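Local structure of uncharacterized protein (Bacteroides caccae, 3NO2) at residues W29-E34 / K59-D64; G76-T81 / R122-F127; F116-E121 / V140-T145; G225-N230 / S269-I274. The protein is of unknown function but folds as a six-bladed beta-propeller, a scaffold that in many other proteins carries a binding or catalytic site near its central axis. All blocks are in the same frame, centred on the assembly; numbering follows the deposited sequence.

Contact 1. Residues W29-E34 / K59-D64; sequences WEYPLE and KMITRD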
loop_
_atom_site.group_PDB
_atom_site.type_symbol
_atom_site.label_atom_id
_atom_site.label_comp_id
_atom_site.label_asym_id
_atom_site.label_seq_id
_atom_site.Cartn_x
_atom_site.Cartn_y
_atom_site.Cartn_z
ATOM N N TRP A 29 -10.759 14.678 -8.950
ATOM C CA TRP A 29 -9.679 15.510 -8.417
ATOM C C TRP A 29 -8.377 14.804 -8.711
ATOM O O TRP A 29 -8.318 13.546 -8.655
ATOM C CB TRP A 29 -9.850 15.601 -6.917
ATOM C CG TRP A 29 -8.764 16.324 -6.115
ATOM C CD1 TRP A 29 -8.769 17.627 -5.727
ATOM C CD2 TRP A 29 -7.584 15.741 -5.549
ATOM N NE1 TRP A 29 -7.642 17.896 -4.963
ATOM C CE2 TRP A 29 -6.901 16.757 -4.844
ATOM C CE3 TRP A 29 -7.027 14.478 -5.591
ATOM C CZ2 TRP A 29 -5.700 16.513 -4.158
ATOM C CZ3 TRP A 29 -5.819 14.238 -4.912
ATOM C CH2 TRP A 29 -5.185 15.246 -4.222
ATOM N N GLU A 30 -7.358 15.566 -9.120
ATOM C CA GLU A 30 -5.987 15.067 -9.281
ATOM C C GLU A 30 -4.989 16.001 -8.590
ATOM O O GLU A 30 -5.284 17.191 -8.277
ATOM C CB GLU A 30 -5.562 14.897 -10.755
ATOM C CG GLU A 30 -6.293 13.777 -11.473
ATOM C CD GLU A 30 -5.838 13.527 -12.902
ATOM O OE1 GLU A 30 -5.150 14.405 -13.491
ATOM O OE2 GLU A 30 -6.174 12.442 -13.448
ATOM N N TYR A 31 -3.806 15.448 -8.346
ATOM C CA TYR A 31 -2.669 16.231 -7.853
ATOM C C TYR A 31 -1.415 15.667 -8.505
ATOM O O TYR A 31 -1.239 14.439 -8.589
ATOM C CB TYR A 31 -2.598 16.114 -6.336
ATOM C CG TYR A 31 -1.531 16.940 -5.651
ATOM C CD1 TYR A 31 -0.240 16.454 -5.466
ATOM C CD2 TYR A 31 -1.806 18.225 -5.197
ATOM C CE1 TYR A 31 0.738 17.191 -4.843
ATOM C CE2 TYR A 31 -0.820 18.998 -4.554
ATOM C CZ TYR A 31 0.464 18.467 -4.384
ATOM O OH TYR A 31 1.447 19.185 -3.739
ATOM N N PRO A 32 -0.530 16.530 -9.016
ATOM C CA PRO A 32 0.578 16.051 -9.825
ATOM C C PRO A 32 1.759 15.525 -9.011
ATOM O O PRO A 32 2.056 15.992 -7.899
ATOM C CB PRO A 32 1.004 17.315 -10.572
ATOM C CG PRO A 32 0.741 18.392 -9.592
ATOM C CD PRO A 32 -0.563 18.007 -8.909
ATOM N N LEU A 33 2.440 14.528 -9.573
ATOM C CA LEU A 33 3.709 14.064 -9.055
ATOM C C LEU A 33 4.819 14.605 -9.971
ATOM O O LEU A 33 4.633 14.752 -11.182
ATOM C CB LEU A 33 3.769 12.548 -8.980
ATOM C CG LEU A 33 2.657 11.900 -8.151
ATOM C CD1 LEU A 33 2.801 10.396 -8.175
ATOM C CD2 LEU A 33 2.674 12.393 -6.691
ATOM N N GLU A 34 5.997 14.803 -9.409
ATOM C CA GLU A 34 7.132 15.381 -10.145
ATOM C C GLU A 34 8.038 14.332 -10.751
ATOM O O GLU A 34 7.950 13.136 -10.468
ATOM C CB GLU A 34 7.931 16.271 -9.180
ATOM C CG GLU A 34 7.055 17.311 -8.486
ATOM C CD GLU A 34 6.392 18.298 -9.420
ATOM O OE1 GLU A 34 7.065 18.746 -10.384
ATOM O OE2 GLU A 34 5.234 18.672 -9.204
ATOM N N LYS A 59 4.523 13.547 2.071
ATOM C CA LYS A 59 3.930 14.817 2.451
ATOM C C LYS A 59 2.451 14.691 2.709
ATOM O O LYS A 59 1.799 13.739 2.226
ATOM C CB LYS A 59 4.204 15.909 1.479
ATOM C CG LYS A 59 3.529 15.775 0.132
ATOM C CD LYS A 59 3.767 17.000 -0.758
ATOM C CE LYS A 59 5.243 17.136 -1.175
ATOM N NZ LYS A 59 5.488 18.407 -1.892
HETATM N N MSE A 60 1.911 15.620 3.485
HETATM C CA MSE A 60 0.472 15.747 3.726
HETATM C C MSE A 60 -0.005 17.075 3.119
HETATM O O MSE A 60 0.657 18.102 3.287
HETATM C CB MSE A 60 0.158 15.651 5.231
HETATM C CG MSE A 60 -1.326 15.592 5.528
HETATM SE SE MSE A 60 -1.794 15.303 7.365
HETATM C CE MSE A 60 -1.687 13.433 7.365
ATOM N N ILE A 61 -1.138 17.018 2.426
ATOM C CA ILE A 61 -1.759 18.166 1.781
ATOM C C ILE A 61 -3.222 18.217 2.195
ATOM O O ILE A 61 -3.839 17.226 2.592
ATOM C CB ILE A 61 -1.631 18.121 0.243
ATOM C CG1 ILE A 61 -2.317 16.885 -0.360
ATOM C CG2 ILE A 61 -0.151 18.113 -0.160
ATOM C CD1 ILE A 61 -2.380 16.868 -1.908
ATOM N N THR A 62 -3.802 19.402 2.030
ATOM C CA THR A 62 -5.232 19.565 2.201
ATOM C C THR A 62 -5.919 19.121 0.971
ATOM O O THR A 62 -5.341 19.040 -0.095
ATOM C CB THR A 62 -5.561 21.054 2.496
ATOM O OG1 THR A 62 -5.251 21.843 1.341
ATOM C CG2 THR A 62 -4.848 21.617 3.736
ATOM N N ARG A 63 -7.246 18.968 1.091
ATOM C CA ARG A 63 -8.032 18.570 0.005
ATOM C C ARG A 63 -8.001 19.590 -1.114
ATOM O O ARG A 63 -8.182 19.227 -2.261
ATOM C CB ARG A 63 -9.461 18.281 0.495
ATOM C CG ARG A 63 -10.411 17.781 -0.538
ATOM C CD ARG A 63 -9.974 16.466 -1.224
ATOM N NE ARG A 63 -11.053 16.018 -2.104
ATOM C CZ ARG A 63 -11.383 16.608 -3.248
ATOM N NH1 ARG A 63 -10.713 17.674 -3.684
ATOM N NH2 ARG A 63 -12.396 16.129 -3.966
ATOM N N ASP A 64 -7.749 20.874 -0.804
ATOM C CA ASP A 64 -7.601 21.904 -1.821
ATOM C C ASP A 64 -6.169 22.123 -2.307
ATOM O O ASP A 64 -5.866 23.081 -3.017
ATOM C CB ASP A 64 -8.280 23.246 -1.451
ATOM C CG ASP A 64 -7.652 23.984 -0.295
ATOM O OD1 ASP A 64 -6.697 23.534 0.351
ATOM O OD2 ASP A 64 -8.169 25.087 -0.009
HETATM O O HOH W 1 4.072 18.469 -4.273
#
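W29 and Y31 on one strand face I61 and the loop residue R63 at long range: the strand segments 29-32 and 59-61 approach to 11.6 Å between axes, with their N-to-C directions 142° apart. The side chains span this distance. The I61 CD1 methyl lies over one face of the Y31 ring, 3.7 Å from its centroid, in a CH-pi contact, while P32 CD covers the opposite face of the same ring. CD1 of I61 also reaches the edge of the indole, 4.0 Å from W29 CH2. This is packing between neighbouring blades of the propeller: strand 26-32 is the outer edge of the sheet that joins the N-terminal strands to strand 270-274, and strand 57-61 is the third strand of the next blade. Farther along, R63 CZ lies 4.1 Å from the centroid of the five-membered ring of W29, over its face as in a cation-pi contact, with the guanidinium tilted 54° from the indole plane; NH1 of R63 comes too close to the indole in the model, which leaves the fine placement of the guanidinium doubtful. R63 NH2 also forms a salt bridge to the C-terminal carboxylate of E276. At the other end one water bridges the blades, 2.8 Å from Y31 OH and accepting from K59 NZ at 2.8 Å; K59 NZ is paired as well with E67.

Contact 2. Residues G76-T81 / R122-F127; sequences GCEMQT and RPHAQF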
loop_
_atom_site.group_PDB
_atom_site.type_symbol
_atom_site.label_atom_id
_atom_site.label_comp_id
_atom_site.label_asym_id
_atom_site.label_seq_id
_atom_site.Cartn_x
_atom_site.Cartn_y
_atom_site.Cartn_z
ATOM N N GLY A 76 19.465 8.751 -1.953
ATOM C CA GLY A 76 19.531 7.330 -2.283
ATOM C C GLY A 76 18.498 6.484 -1.557
ATOM O O GLY A 76 18.360 5.290 -1.864
ATOM N N CYS A 77 17.792 7.069 -0.572
ATOM C CA CYS A 77 16.740 6.347 0.168
ATOM C C CYS A 77 15.458 6.462 -0.633
ATOM O O CYS A 77 15.339 7.304 -1.535
ATOM C CB CYS A 77 16.554 6.909 1.568
ATOM S SG CYS A 77 17.955 6.617 2.704
ATOM N N GLU A 78 14.478 5.627 -0.319
ATOM C CA GLU A 78 13.187 5.678 -0.997
ATOM C C GLU A 78 12.075 5.628 0.030
ATOM O O GLU A 78 11.797 4.593 0.688
ATOM C CB GLU A 78 13.022 4.526 -1.975
ATOM C CG GLU A 78 14.060 4.489 -3.085
ATOM C CD GLU A 78 13.747 3.469 -4.164
ATOM O OE1 GLU A 78 12.685 2.834 -4.136
ATOM O OE2 GLU A 78 14.611 3.331 -5.075
HETATM N N MSE A 79 11.339 6.731 0.154
HETATM C CA MSE A 79 10.168 6.794 1.010
HETATM C C MSE A 79 9.031 6.095 0.273
HETATM O O MSE A 79 8.514 6.609 -0.728
HETATM C CB MSE A 79 9.798 8.263 1.249
HETATM C CG MSE A 79 8.758 8.413 2.306
HETATM SE SE MSE A 79 9.412 8.362 4.146
HETATM C CE MSE A 79 9.987 10.171 4.291
ATOM N N GLN A 80 8.610 4.948 0.797
ATOM C CA GLN A 80 7.634 4.105 0.130
ATOM C C GLN A 80 6.406 3.781 0.970
ATOM O O GLN A 80 5.423 3.336 0.387
ATOM C CB GLN A 80 8.253 2.800 -0.352
ATOM C CG GLN A 80 9.332 2.963 -1.417
ATOM C CD GLN A 80 8.832 3.193 -2.813
ATOM O OE1 GLN A 80 7.654 3.362 -3.055
ATOM N NE2 GLN A 80 9.761 3.246 -3.755
ATOM N N THR A 81 6.441 3.980 2.294
ATOM C CA THR A 81 5.311 3.816 3.177
ATOM C C THR A 81 4.736 5.159 3.548
ATOM O O THR A 81 5.471 6.087 3.861
ATOM C CB THR A 81 5.760 3.123 4.487
ATOM O OG1 THR A 81 6.239 1.792 4.242
ATOM C CG2 THR A 81 4.656 3.045 5.535
ATOM N N ARG A 122 20.076 -2.857 -2.485
ATOM C CA ARG A 122 19.323 -1.821 -3.186
ATOM C C ARG A 122 18.098 -1.403 -2.406
ATOM O O ARG A 122 17.237 -2.227 -2.117
ATOM C CB ARG A 122 18.908 -2.272 -4.569
ATOM C CG ARG A 122 18.496 -1.067 -5.437
ATOM C CD ARG A 122 18.177 -1.323 -6.861
ATOM N NE ARG A 122 17.760 -0.050 -7.460
ATOM C CZ ARG A 122 16.775 0.093 -8.307
ATOM N NH1 ARG A 122 16.125 -0.921 -8.811
ATOM N NH2 ARG A 122 16.407 1.338 -8.650
ATOM N N PRO A 123 17.981 -0.113 -2.061
ATOM C CA PRO A 123 16.779 0.305 -1.308
ATOM C C PRO A 123 15.488 -0.075 -2.019
ATOM O O PRO A 123 14.508 -0.508 -1.402
ATOM C CB PRO A 123 16.973 1.825 -1.181
ATOM C CG PRO A 123 18.458 1.980 -1.094
ATOM C CD PRO A 123 18.979 0.984 -2.118
ATOM N N HIS A 124 15.460 -0.000 -3.348
ATOM C CA HIS A 124 14.272 -0.313 -4.081
ATOM C C HIS A 124 13.827 -1.787 -3.884
ATOM O O HIS A 124 12.668 -2.087 -4.108
ATOM C CB HIS A 124 14.492 -0.072 -5.599
ATOM C CG HIS A 124 13.261 0.120 -6.385
ATOM N ND1 HIS A 124 12.394 1.164 -6.155
ATOM C CD2 HIS A 124 12.774 -0.536 -7.465
ATOM C CE1 HIS A 124 11.419 1.126 -7.049
ATOM N NE2 HIS A 124 11.635 0.112 -7.877
ATOM N N ALA A 125 14.755 -2.677 -3.550
ATOM C CA ALA A 125 14.477 -4.083 -3.349
ATOM C C ALA A 125 14.075 -4.425 -1.935
ATOM O O ALA A 125 13.971 -5.611 -1.595
ATOM C CB ALA A 125 15.714 -4.932 -3.790
ATOM N N GLN A 126 13.878 -3.421 -1.087
ATOM C CA GLN A 126 13.449 -3.604 0.301
ATOM C C GLN A 126 11.925 -3.670 0.377
ATOM O O GLN A 126 11.325 -4.668 -0.024
ATOM C CB GLN A 126 14.066 -2.554 1.226
ATOM C CG GLN A 126 15.604 -2.679 1.282
ATOM C CD GLN A 126 16.272 -1.583 2.083
ATOM O OE1 GLN A 126 15.613 -0.782 2.748
ATOM N NE2 GLN A 126 17.610 -1.518 2.009
ATOM N N PHE A 127 11.260 -2.619 0.857
ATOM C CA PHE A 127 9.831 -2.682 1.120
ATOM C C PHE A 127 9.067 -1.614 0.370
ATOM O O PHE A 127 9.612 -0.648 -0.199
ATOM C CB PHE A 127 9.546 -2.572 2.612
ATOM C CG PHE A 127 10.135 -1.350 3.265
ATOM C CD1 PHE A 127 9.508 -0.110 3.200
ATOM C CD2 PHE A 127 11.369 -1.435 3.911
ATOM C CE1 PHE A 127 10.083 1.005 3.851
ATOM C CE2 PHE A 127 11.903 -0.334 4.548
ATOM C CZ PHE A 127 11.252 0.848 4.499
HETATM O O HOH W 2 17.042 2.102 -4.726
#
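E78 and Q80 lie on a strand that meets the 3-10 segment 123-125 at P123 and H124, the backbones coming nearest where CA of Q80 and CA of F127 are 7.2 Å apart. Strand 78-84 is the first strand of its propeller blade, and the 3-10 turn belongs to the connection into the next blade. A His-carboxylate hydrogen bond joins them: H124 ND1 donates to E78 OE1 at 2.6 Å, almost straight at 174°. The donor reaches the syn lone pair of OE1, and the oxygen lies in the imidazole plane, although ring and carboxylate planes are 60° apart. Q80 NE2 gives OE1 a second bond from the anti side, 3.0 Å long and 28° out of the carboxylate plane, and is itself shared with E38, while Q80 OE1 is held by N40. OE1 thus takes two bonds, which probably steady the imidazole; H124 NE2 bonds to a citrate, probably from the crystallisation liquor. A classic beta bulge places both Q80 and T81 opposite A93. Beside the histidine, the P123 ring brings CG to 3.4 Å from G76 O. The other carboxylate oxygen, E78 OE2, accepts at 2.7 Å from a water that in turn accepts from the backbone N of H124.

Contact 3. Residues F116-E121 / V140-T145; sequences FETGIE and VPLFAT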
loop_
_atom_site.group_PDB
_atom_site.type_symbol
_atom_site.label_atom_id
_atom_site.label_comp_id
_atom_site.label_asym_id
_atom_site.label_seq_id
_atom_site.Cartn_x
_atom_site.Cartn_y
_atom_site.Cartn_z
ATOM N N PHE A 116 16.422 0.081 11.191
ATOM C CA PHE A 116 16.800 -1.318 11.100
ATOM C C PHE A 116 17.525 -1.523 9.778
ATOM O O PHE A 116 17.314 -0.808 8.797
ATOM C CB PHE A 116 15.566 -2.223 11.243
ATOM C CG PHE A 116 14.527 -2.057 10.146
ATOM C CD1 PHE A 116 13.622 -1.024 10.178
ATOM C CD2 PHE A 116 14.440 -2.972 9.115
ATOM C CE1 PHE A 116 12.683 -0.862 9.184
ATOM C CE2 PHE A 116 13.476 -2.809 8.125
ATOM C CZ PHE A 116 12.614 -1.758 8.167
ATOM N N GLU A 117 18.381 -2.520 9.751
ATOM C CA GLU A 117 19.079 -2.921 8.548
ATOM C C GLU A 117 18.563 -4.269 8.054
ATOM O O GLU A 117 18.470 -5.267 8.803
ATOM C CB GLU A 117 20.588 -2.969 8.794
ATOM C CG GLU A 117 21.403 -3.454 7.616
ATOM C CD GLU A 117 21.151 -2.665 6.324
ATOM O OE1 GLU A 117 21.143 -1.448 6.400
ATOM O OE2 GLU A 117 20.933 -3.321 5.270
ATOM N N THR A 118 18.177 -4.283 6.779
ATOM C CA THR A 118 17.597 -5.460 6.159
ATOM C C THR A 118 18.620 -6.404 5.587
ATOM O O THR A 118 18.284 -7.559 5.316
ATOM C CB THR A 118 16.663 -5.080 4.987
ATOM O OG1 THR A 118 17.384 -4.345 3.980
ATOM C CG2 THR A 118 15.442 -4.264 5.490
ATOM N N GLY A 119 19.792 -5.898 5.299
ATOM C CA GLY A 119 20.797 -6.706 4.579
ATOM C C GLY A 119 20.619 -6.657 3.060
ATOM O O GLY A 119 21.448 -7.218 2.317
ATOM N N ILE A 120 19.607 -5.965 2.558
ATOM C CA ILE A 120 19.296 -5.907 1.124
ATOM C C ILE A 120 19.924 -4.642 0.560
ATOM O O ILE A 120 19.562 -3.531 0.961
ATOM C CB ILE A 120 17.781 -5.911 0.909
ATOM C CG1 ILE A 120 17.197 -7.236 1.373
ATOM C CG2 ILE A 120 17.415 -5.613 -0.535
ATOM C CD1 ILE A 120 15.657 -7.214 1.540
ATOM N N GLU A 121 20.872 -4.786 -0.355
ATOM C CA GLU A 121 21.691 -3.668 -0.805
ATOM C C GLU A 121 20.897 -2.543 -1.494
ATOM O O GLU A 121 21.012 -1.370 -1.105
ATOM C CB GLU A 121 22.844 -4.187 -1.676
ATOM C CG GLU A 121 23.697 -3.064 -2.284
ATOM C CD GLU A 121 25.117 -3.499 -2.715
ATOM O OE1 GLU A 121 25.495 -4.659 -2.540
ATOM O OE2 GLU A 121 25.837 -2.625 -3.178
ATOM N N VAL A 140 7.120 -5.693 8.087
ATOM C CA VAL A 140 7.923 -5.196 6.986
ATOM C C VAL A 140 8.004 -6.280 5.913
ATOM O O VAL A 140 8.769 -7.264 6.059
ATOM C CB VAL A 140 9.324 -4.832 7.431
ATOM C CG1 VAL A 140 10.135 -4.244 6.256
ATOM C CG2 VAL A 140 9.296 -3.883 8.681
ATOM N N PRO A 141 7.216 -6.154 4.837
ATOM C CA PRO A 141 7.337 -7.095 3.731
ATOM C C PRO A 141 8.536 -6.718 2.871
ATOM O O PRO A 141 8.747 -5.523 2.606
ATOM C CB PRO A 141 6.029 -6.939 2.938
ATOM C CG PRO A 141 5.225 -5.851 3.676
ATOM C CD PRO A 141 6.234 -5.113 4.529
ATOM N N LEU A 142 9.317 -7.690 2.415
ATOM C CA LEU A 142 10.538 -7.415 1.649
ATOM C C LEU A 142 10.560 -8.152 0.341
ATOM O O LEU A 142 10.317 -9.350 0.276
ATOM C CB LEU A 142 11.787 -7.782 2.457
ATOM C CG LEU A 142 11.988 -6.980 3.753
ATOM C CD1 LEU A 142 13.103 -7.668 4.617
ATOM C CD2 LEU A 142 12.338 -5.514 3.484
ATOM N N PHE A 143 10.856 -7.404 -0.717
ATOM C CA PHE A 143 10.920 -7.929 -2.076
ATOM C C PHE A 143 12.054 -8.938 -2.259
ATOM O O PHE A 143 11.825 -10.075 -2.663
ATOM C CB PHE A 143 11.166 -6.828 -3.101
ATOM C CG PHE A 143 9.967 -5.990 -3.525
ATOM C CD1 PHE A 143 8.810 -5.870 -2.802
ATOM C CD2 PHE A 143 10.058 -5.314 -4.732
ATOM C CE1 PHE A 143 7.766 -5.071 -3.293
ATOM C CE2 PHE A 143 9.026 -4.516 -5.192
ATOM C CZ PHE A 143 7.902 -4.382 -4.451
ATOM N N ALA A 144 13.292 -8.524 -2.002
ATOM C CA ALA A 144 14.446 -9.299 -2.467
ATOM C C ALA A 144 14.393 -10.708 -1.891
ATOM O O ALA A 144 14.702 -11.676 -2.594
ATOM C CB ALA A 144 15.771 -8.647 -2.049
ATOM N N THR A 145 14.017 -10.836 -0.617
ATOM C CA THR A 145 14.083 -12.065 0.187
ATOM C C THR A 145 12.697 -12.701 0.351
ATOM O O THR A 145 12.586 -13.737 1.039
ATOM C CB THR A 145 14.696 -11.772 1.532
ATOM O OG1 THR A 145 13.933 -10.686 2.130
ATOM C CG2 THR A 145 16.130 -11.273 1.404
#
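An ST turn at T118 starts the passage from one propeller blade to the next, and in it T118 and I120 pack against L142 and A144 of the following blade. T118 OG1 accepts from the backbone N of I120 at 3.1 Å; OG1 lies between the threonine's own N and carbonyl carbon (chi1 59°), and CG2, anti to the carbonyl carbon, faces the neighbouring blade. That methyl meets L142 CD2 at 3.9 Å, the two side chains lying at a slant to one another. I120 has the largest share of the buried area. Its CG2 branch touches A144 CB at 3.8 Å, and the other branch brings CD1 up against L142, A144 and T145. There CD1 of I120 lies 4.0 Å from L142 CB and 3.9 Å from T145 OG1, a hydroxyl whose hydrogen bond goes to E147. At the start of the segment F116 and V140 reach toward each other tip to tip, with CZ of F116 4.0 Å from CG2 of V140 and equally near its CG1. No hydrogen bond crosses between the segments, so this join between blades is made by aliphatic groups and the tip of a phenylalanine ring. F116 ends strand 110-116, the outermost strand of one blade, and its ring rests on S99 and I101 of strand 99-104; V140 and L142 lie on strand 138-142, the second strand of the next blade, where V140 also touches I151, and L142 touches E147 and R149, of strand 147-151.

Contact 4. Residues G225-N230 / S269-I274; sequences GLYICN and STICPI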
loop_
_atom_site.group_PDB
_atom_site.type_symbol
_atom_site.label_atom_id
_atom_site.label_comp_id
_atom_site.label_asym_id
_atom_site.label_seq_id
_atom_site.Cartn_x
_atom_site.Cartn_y
_atom_site.Cartn_z
ATOM N N GLY A 225 -15.629 -7.945 2.147
ATOM C CA GLY A 225 -15.036 -7.806 0.852
ATOM C C GLY A 225 -13.629 -7.230 0.923
ATOM O O GLY A 225 -13.066 -7.005 1.983
ATOM N N LEU A 226 -13.098 -6.948 -0.245
ATOM C CA LEU A 226 -11.700 -6.532 -0.342
ATOM C C LEU A 226 -11.459 -5.764 -1.647
ATOM O O LEU A 226 -11.846 -6.248 -2.711
ATOM C CB LEU A 226 -10.826 -7.818 -0.363
ATOM C CG LEU A 226 -9.320 -7.686 -0.318
ATOM C CD1 LEU A 226 -8.895 -7.107 1.050
ATOM C CD2 LEU A 226 -8.615 -9.024 -0.540
ATOM N N TYR A 227 -10.796 -4.614 -1.573
ATOM C CA TYR A 227 -10.190 -4.009 -2.759
ATOM C C TYR A 227 -8.836 -4.611 -3.007
ATOM O O TYR A 227 -8.046 -4.790 -2.060
ATOM C CB TYR A 227 -10.028 -2.487 -2.625
ATOM C CG TYR A 227 -11.302 -1.677 -2.560
ATOM C CD1 TYR A 227 -12.269 -1.736 -3.536
ATOM C CD2 TYR A 227 -11.496 -0.780 -1.536
ATOM C CE1 TYR A 227 -13.430 -0.977 -3.441
ATOM C CE2 TYR A 227 -12.651 -0.032 -1.441
ATOM C CZ TYR A 227 -13.604 -0.124 -2.394
ATOM O OH TYR A 227 -14.770 0.655 -2.319
ATOM N N ILE A 228 -8.548 -4.884 -4.275
ATOM C CA ILE A 228 -7.241 -5.374 -4.720
ATOM C C ILE A 228 -6.761 -4.445 -5.815
ATOM O O ILE A 228 -7.399 -4.300 -6.862
ATOM C CB ILE A 228 -7.317 -6.814 -5.240
ATOM C CG1 ILE A 228 -7.932 -7.747 -4.211
ATOM C CG2 ILE A 228 -5.924 -7.267 -5.711
ATOM C CD1 ILE A 228 -8.256 -9.151 -4.772
ATOM N N CYS A 229 -5.597 -3.838 -5.609
ATOM C CA CYS A 229 -4.905 -3.034 -6.594
ATOM C C CYS A 229 -4.092 -3.988 -7.499
ATOM O O CYS A 229 -3.185 -4.667 -7.035
ATOM C CB CYS A 229 -3.999 -1.999 -5.966
ATOM S SG CYS A 229 -4.863 -0.806 -4.914
ATOM N N ASN A 230 -4.513 -4.067 -8.759
ATOM C CA ASN A 230 -4.021 -5.065 -9.705
ATOM C C ASN A 230 -3.057 -4.437 -10.693
ATOM O O ASN A 230 -3.411 -4.103 -11.816
ATOM C CB ASN A 230 -5.232 -5.655 -10.447
ATOM C CG ASN A 230 -4.899 -6.883 -11.250
ATOM O OD1 ASN A 230 -3.952 -7.597 -10.920
ATOM N ND2 ASN A 230 -5.638 -7.138 -12.345
ATOM N N SER A 269 -1.414 1.158 -7.500
ATOM C CA SER A 269 -0.826 0.241 -6.528
ATOM C C SER A 269 -1.280 0.524 -5.106
ATOM O O SER A 269 -0.988 -0.269 -4.216
ATOM C CB SER A 269 0.695 0.196 -6.582
ATOM O OG SER A 269 1.242 1.472 -6.304
ATOM N N THR A 270 -2.024 1.617 -4.881
ATOM C CA THR A 270 -2.427 2.032 -3.542
ATOM C C THR A 270 -3.799 2.690 -3.596
ATOM O O THR A 270 -4.136 3.390 -4.557
ATOM C CB THR A 270 -1.340 2.935 -2.900
ATOM O OG1 THR A 270 -1.743 3.409 -1.605
ATOM C CG2 THR A 270 -0.968 4.137 -3.762
ATOM N N ILE A 271 -4.551 2.508 -2.515
ATOM C CA ILE A 271 -5.929 3.008 -2.401
ATOM C C ILE A 271 -6.260 3.324 -0.969
ATOM O O ILE A 271 -5.818 2.616 -0.074
ATOM C CB ILE A 271 -6.922 1.963 -2.954
ATOM C CG1 ILE A 271 -8.349 2.455 -2.941
ATOM C CG2 ILE A 271 -6.827 0.629 -2.198
ATOM C CD1 ILE A 271 -9.279 1.646 -3.859
ATOM N N CYS A 272 -7.117 4.327 -0.753
ATOM C CA CYS A 272 -7.715 4.585 0.554
ATOM C C CYS A 272 -9.105 5.189 0.334
ATOM O O CYS A 272 -9.201 6.159 -0.401
ATOM C CB CYS A 272 -6.851 5.633 1.349
ATOM S SG CYS A 272 -7.288 5.620 3.106
ATOM N N PRO A 273 -10.141 4.708 1.030
ATOM C CA PRO A 273 -11.396 5.501 1.022
ATOM C C PRO A 273 -11.172 6.913 1.549
ATOM O O PRO A 273 -10.341 7.129 2.442
ATOM C CB PRO A 273 -12.300 4.698 2.001
ATOM C CG PRO A 273 -11.770 3.270 1.879
ATOM C CD PRO A 273 -10.264 3.480 1.827
ATOM N N ILE A 274 -11.881 7.896 0.991
ATOM C CA ILE A 274 -11.774 9.290 1.444
ATOM C C ILE A 274 -13.149 9.919 1.463
ATOM O O ILE A 274 -13.996 9.583 0.656
ATOM C CB ILE A 274 -10.772 10.068 0.544
ATOM C CG1 ILE A 274 -10.474 11.457 1.151
ATOM C CG2 ILE A 274 -11.267 10.225 -0.907
ATOM C CD1 ILE A 274 -9.276 12.151 0.533
#
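I271 packs against Y227 and C229 where strand segments 226-230 and 270-274 run nearly antiparallel, 150° between their directions, with axes approaching to 7.5 Å. From the backbone of I271 outward, CB lies 4.0 Å from the sulfur of C229. The CG2 branch, held between the backbone N and the carbonyl carbon, comes closer, 3.6 Å from C229 SG. CG1 stands anti to the backbone N (chi1 -177°) and leads the longer branch away from the sulfur toward the aromatic residue. Its terminal CD1 lies over one face of the Y227 ring, 4.3 Å from the centroid and displaced toward the CG-CD2 side of the rim, a CH-pi contact in which the two side chains cross at about a right angle. Y227 OH is hydrogen-bonded to K22. C229 completes the interface from its own strand: its CB rests 3.8 Å from the carbonyl carbon of S269. S269 and T270 form a classic beta bulge facing G10, and their CB atoms turn away from C229; S269 OG bonds to N40 and T270 OG1 to Q217. The two strands belong to neighbouring blades, 226-231 being second in its sheet and 270-274 the strand at the C-terminal end that completes the sheet of the N-terminal strands, the closure common in propellers. L7, V9 and L246 also touch I271. With every touching residue buried and no hydrogen bond between the segments, the contact rests on apolar contacts of methyl groups, a sulfur and a ring face.

How the contacts relate
All four contacts lie between neighbouring blades of the propeller or their connections. Contact 1 comes first along the chain; contacts 2 and 3 then interleave, their segments alternating, and contact 4 comes last. Contacts 2 and 3, with centres 9 Å apart, touch directly: Q126 O lies 2.9 Å from F143 N and Q126 NE2 3.0 Å from I120 O, both probable hydrogen bonds, so the loop that follows strand 110-116 bears on both. Contacts 1 and 4, about 18 Å apart between centres, meet the two edge strands of one sheet, 26-32 and 270-274, and so flank the closing blade. N40 bonds to Q80 of contact 2 and to S269 of contact 4, whose nearest atoms are about 7 Å apart.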